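Local coordinates for uncharacterized protein BDF5 (Trypanosoma brucei brucei, PDB 5K29), which is of unknown function but contains a bromodomain, the module that in related proteins reads acetylated lysines, and so may take part in chromatin recognition, at residues V16-V19 / R20-D23; G69-Q73 / L74-K78. All blocks are in the same frame, centred on the assembly; numbering follows the deposited sequence.

Overall arrangement
Both contacts are local and belong to one bromodomain, a left-handed four-helix bundle of helices 12-21 (Z), 53-64 (A), 75-92 (B) and 97-122 (C). Contact 1 (16-19 with 20-23) covers the C-terminal part of helix 12-21 and the residues that leave it for the ZA loop, of which 26-48 are not modelled. Contact 2 (69-73 with 74-78) runs from the AB loop into helix 75-92. Their centres lie about 14 Å apart. They meet in the core: Leu-18 CD2 lies 3.8 Å from both Leu-77 CD2 and Leu-74 CD1, and Val-19 CG2 lies 4.0 Å from Leu-77 CD1. In related bromodomains acetyl-lysine binds between the ZA and BC loops, so contact 2 is probably not part of the pocket.

Contact 1. Residues V16-V19 / R20-D23; sequences VSLV and RSLD
Ser-21 and Leu-22 fold back on Leu-18 and Val-19 in a local contact at the C-terminal end of helix 12-21, the Z helix of the bromodomain bundle. Two i to i-4 bonds run along this part of the helix. Arg-20 N donates to Val-16 O at 2.8 Å, and Ser-21 N donates to Ser-17 O at 2.9 Å. The pattern then tightens by one residue. Leu-22 N bonds to Val-19 O at 3.1 Å, coming from above the carbonyl plane, 60° out of it.

The hydrophobic side chains of this turn face the bundle. Val-19 packs on Ala-59 and Ala-63 of helix 53-64. Leu-18 packs on Tyr-116 of helix 97-122, and Leu-22 on Ile-81 of helix 75-92. Within the turn, Leu-22 CB rests 3.3 Å from Val-19 O, while its CG lies 3.5 Å from Leu-18 O. On the outer side, the guanidinium of Arg-20 makes a long charge contact with Asp-23, with NE 3.8 Å from OD2. No N-H points at that oxygen.

The side chain of Ser-21 bonds to the backbone one turn back. A chi1 of 73° sets OG between its own N and carbonyl carbon, within bonding distance of that backbone. There it donates to Leu-18 O at 2.7 Å, in the carbonyl plane and on a lone pair, with a C=O...OG angle of 130°.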
# COMPACT_ATOMS: atom_id res chain seq x y z
N VAL A 16 -5.53 -8.47 -2.28
CA VAL A 16 -4.42 -8.89 -3.14
C VAL A 16 -4.42 -8.06 -4.42
O VAL A 16 -3.40 -7.46 -4.77
CB VAL A 16 -4.42 -10.42 -3.41
CG1 VAL A 16 -3.35 -10.81 -4.44
CG2 VAL A 16 -4.22 -11.20 -2.12
N SER A 17 -5.60 -7.95 -5.07
CA SER A 17 -5.79 -7.14 -6.28
C SER A 17 -5.49 -5.68 -5.99
O SER A 17 -4.88 -5.02 -6.83
CB SER A 17 -7.21 -7.31 -6.81
OG SER A 17 -7.54 -6.27 -7.72
N LEU A 18 -5.89 -5.17 -4.80
CA LEU A 18 -5.61 -3.79 -4.41
C LEU A 18 -4.10 -3.57 -4.27
O LEU A 18 -3.58 -2.65 -4.90
CB LEU A 18 -6.37 -3.34 -3.14
CG LEU A 18 -6.04 -1.91 -2.64
CD1 LEU A 18 -6.38 -0.85 -3.73
CD2 LEU A 18 -6.78 -1.62 -1.34
N VAL A 19 -3.40 -4.45 -3.54
CA VAL A 19 -1.92 -4.36 -3.46
C VAL A 19 -1.28 -4.48 -4.86
O VAL A 19 -0.38 -3.71 -5.17
CB VAL A 19 -1.30 -5.36 -2.45
CG1 VAL A 19 0.22 -5.22 -2.45
CG2 VAL A 19 -1.86 -5.15 -1.06
N ARG A 20 -1.78 -5.41 -5.71
CA ARG A 20 -1.29 -5.59 -7.08
C ARG A 20 -1.43 -4.30 -7.92
O ARG A 20 -0.52 -3.98 -8.66
CB ARG A 20 -2.00 -6.77 -7.78
CG ARG A 20 -1.76 -6.87 -9.31
CD ARG A 20 -0.31 -7.11 -9.70
NE ARG A 20 0.01 -6.63 -11.04
CZ ARG A 20 -0.07 -7.38 -12.14
NH1 ARG A 20 0.27 -6.87 -13.32
NH2 ARG A 20 -0.48 -8.64 -12.07
N SER A 21 -2.56 -3.56 -7.76
CA SER A 21 -2.80 -2.32 -8.51
C SER A 21 -1.76 -1.23 -8.16
O SER A 21 -1.53 -0.34 -8.97
CB SER A 21 -4.24 -1.83 -8.31
OG SER A 21 -4.47 -1.29 -7.02
N LEU A 22 -1.08 -1.36 -7.01
CA LEU A 22 -0.03 -0.40 -6.60
C LEU A 22 1.27 -0.67 -7.39
O LEU A 22 2.22 0.12 -7.31
CB LEU A 22 0.22 -0.46 -5.08
CG LEU A 22 -1.01 -0.43 -4.14
CD1 LEU A 22 -0.58 -0.51 -2.69
CD2 LEU A 22 -1.83 0.85 -4.33
N ASP A 23 1.31 -1.78 -8.15
CA ASP A 23 2.46 -2.16 -8.96
C ASP A 23 2.45 -1.43 -10.30
O ASP A 23 1.57 -1.67 -11.14
CB ASP A 23 2.50 -3.69 -9.15
CG ASP A 23 3.67 -4.18 -9.99
OD1 ASP A 23 4.81 -3.70 -9.76
OD2 ASP A 23 3.44 -5.03 -10.88

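Contact 2. Residues G69-Q73 / L74-K78; sequences GYDVQ and LTTLK
Asp-71 and Thr-76 meet where the AB loop, which follows helix 53-64, turns into helix 75-92 of the bromodomain bundle. The two side chains cross at about a right angle. One carboxylate oxygen of Asp-71, OD2, takes two bonds from the same residue. Thr-76 OG1 donates to it at 3.0 Å, on the syn side and 21° out of the carboxylate plane. Thr-76 N donates to it at 3.1 Å from above that plane, 56° out of it. Both donors come from the same face. The paired bonds tie the carboxylate to the first turn of the helix, where the helix dipole would probably favour its negative charge. Thr-76 OG1 can join in because it stands beside its own backbone N (chi1 -51°).

The backbone brings Asp-71 to this place. Residues Asp-71 to Leu-74 form a type I beta turn, closed by Leu-74 N bonding to Asp-71 O at 3.2 Å. Leu-74 occupies the N-cap position with positive phi and psi. The first helical bond follows, from Lys-78 N to Leu-74 O at 3.0 Å. Asp-71 CB lies over the start of this helix, 3.6 Å from Thr-75 N.

Around the turn, residues of the N-terminal part and of two helices make contact. Val-72 O accepts a hydrogen bond from the hydroxyl of Tyr-10. The buried side chain of Leu-74 packs on Met-15 of helix 12-21 and on Ile-113 and Tyr-116 of helix 97-122. The ammonium of Lys-78 forms a salt bridge with Asp-114 of helix 97-122. The extended chain of Lys-78 lies alongside Gln-73 O: CD, CE and NZ are all close to that oxygen, NZ nearest at 3.6 Å.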
# COMPACT_ATOMS: atom_id res chain seq x y z
N GLY A 69 -7.92 -6.95 5.78
CA GLY A 69 -9.37 -6.91 5.63
C GLY A 69 -10.23 -6.51 6.82
O GLY A 69 -11.45 -6.41 6.66
N TYR A 70 -9.64 -6.26 7.99
CA TYR A 70 -10.36 -5.94 9.23
C TYR A 70 -10.44 -4.45 9.61
O TYR A 70 -11.02 -4.13 10.66
CB TYR A 70 -9.76 -6.76 10.39
CG TYR A 70 -9.82 -8.25 10.18
CD1 TYR A 70 -10.97 -8.98 10.50
CD2 TYR A 70 -8.74 -8.95 9.65
CE1 TYR A 70 -11.03 -10.36 10.30
CE2 TYR A 70 -8.79 -10.33 9.45
CZ TYR A 70 -9.94 -11.03 9.78
OH TYR A 70 -10.00 -12.39 9.59
N ASP A 71 -9.88 -3.54 8.78
CA ASP A 71 -9.90 -2.08 9.01
C ASP A 71 -10.79 -1.43 7.95
O ASP A 71 -10.53 -1.59 6.75
CB ASP A 71 -8.48 -1.47 8.91
CG ASP A 71 -7.34 -2.28 9.50
OD1 ASP A 71 -7.42 -2.62 10.69
OD2 ASP A 71 -6.34 -2.50 8.78
N VAL A 72 -11.80 -0.65 8.38
CA VAL A 72 -12.72 0.07 7.48
C VAL A 72 -11.92 1.00 6.55
O VAL A 72 -12.19 1.09 5.35
CB VAL A 72 -13.77 0.89 8.28
CG1 VAL A 72 -14.81 1.50 7.34
CG2 VAL A 72 -14.45 0.04 9.34
N GLN A 73 -10.94 1.71 7.15
CA GLN A 73 -10.08 2.69 6.51
C GLN A 73 -8.72 2.15 6.05
O GLN A 73 -7.88 2.93 5.60
CB GLN A 73 -9.90 3.90 7.44
CG GLN A 73 -10.99 4.94 7.29
CD GLN A 73 -10.48 6.31 7.64
OE1 GLN A 73 -10.13 6.59 8.80
NE2 GLN A 73 -10.38 7.18 6.64
N LEU A 74 -8.54 0.81 6.08
CA LEU A 74 -7.32 0.11 5.65
C LEU A 74 -6.06 0.71 6.35
O LEU A 74 -5.03 0.92 5.73
CB LEU A 74 -7.20 0.03 4.10
CG LEU A 74 -8.36 -0.73 3.40
CD1 LEU A 74 -8.42 -0.44 1.91
CD2 LEU A 74 -8.27 -2.21 3.65
N THR A 75 -6.19 0.96 7.65
CA THR A 75 -5.17 1.50 8.54
C THR A 75 -3.84 0.70 8.46
O THR A 75 -2.79 1.31 8.25
CB THR A 75 -5.75 1.56 9.97
OG1 THR A 75 -6.95 2.32 9.93
CG2 THR A 75 -4.81 2.18 10.97
N THR A 76 -3.91 -0.63 8.60
CA THR A 76 -2.71 -1.49 8.57
C THR A 76 -1.95 -1.39 7.24
O THR A 76 -0.72 -1.24 7.25
CB THR A 76 -3.04 -2.93 8.96
OG1 THR A 76 -3.77 -2.88 10.18
CG2 THR A 76 -1.79 -3.78 9.18
N LEU A 77 -2.67 -1.49 6.11
CA LEU A 77 -2.14 -1.38 4.76
C LEU A 77 -1.47 -0.03 4.57
O LEU A 77 -0.36 0.02 4.05
CB LEU A 77 -3.23 -1.64 3.67
CG LEU A 77 -2.82 -1.40 2.19
CD1 LEU A 77 -1.64 -2.28 1.76
CD2 LEU A 77 -4.00 -1.70 1.25
N LYS A 78 -2.13 1.05 5.00
CA LYS A 78 -1.54 2.40 4.89
C LYS A 78 -0.28 2.55 5.77
O LYS A 78 0.67 3.20 5.33
CB LYS A 78 -2.56 3.49 5.20
CG LYS A 78 -3.69 3.56 4.18
CD LYS A 78 -4.62 4.71 4.60
CE LYS A 78 -5.52 5.15 3.49
NZ LYS A 78 -6.68 5.93 4.00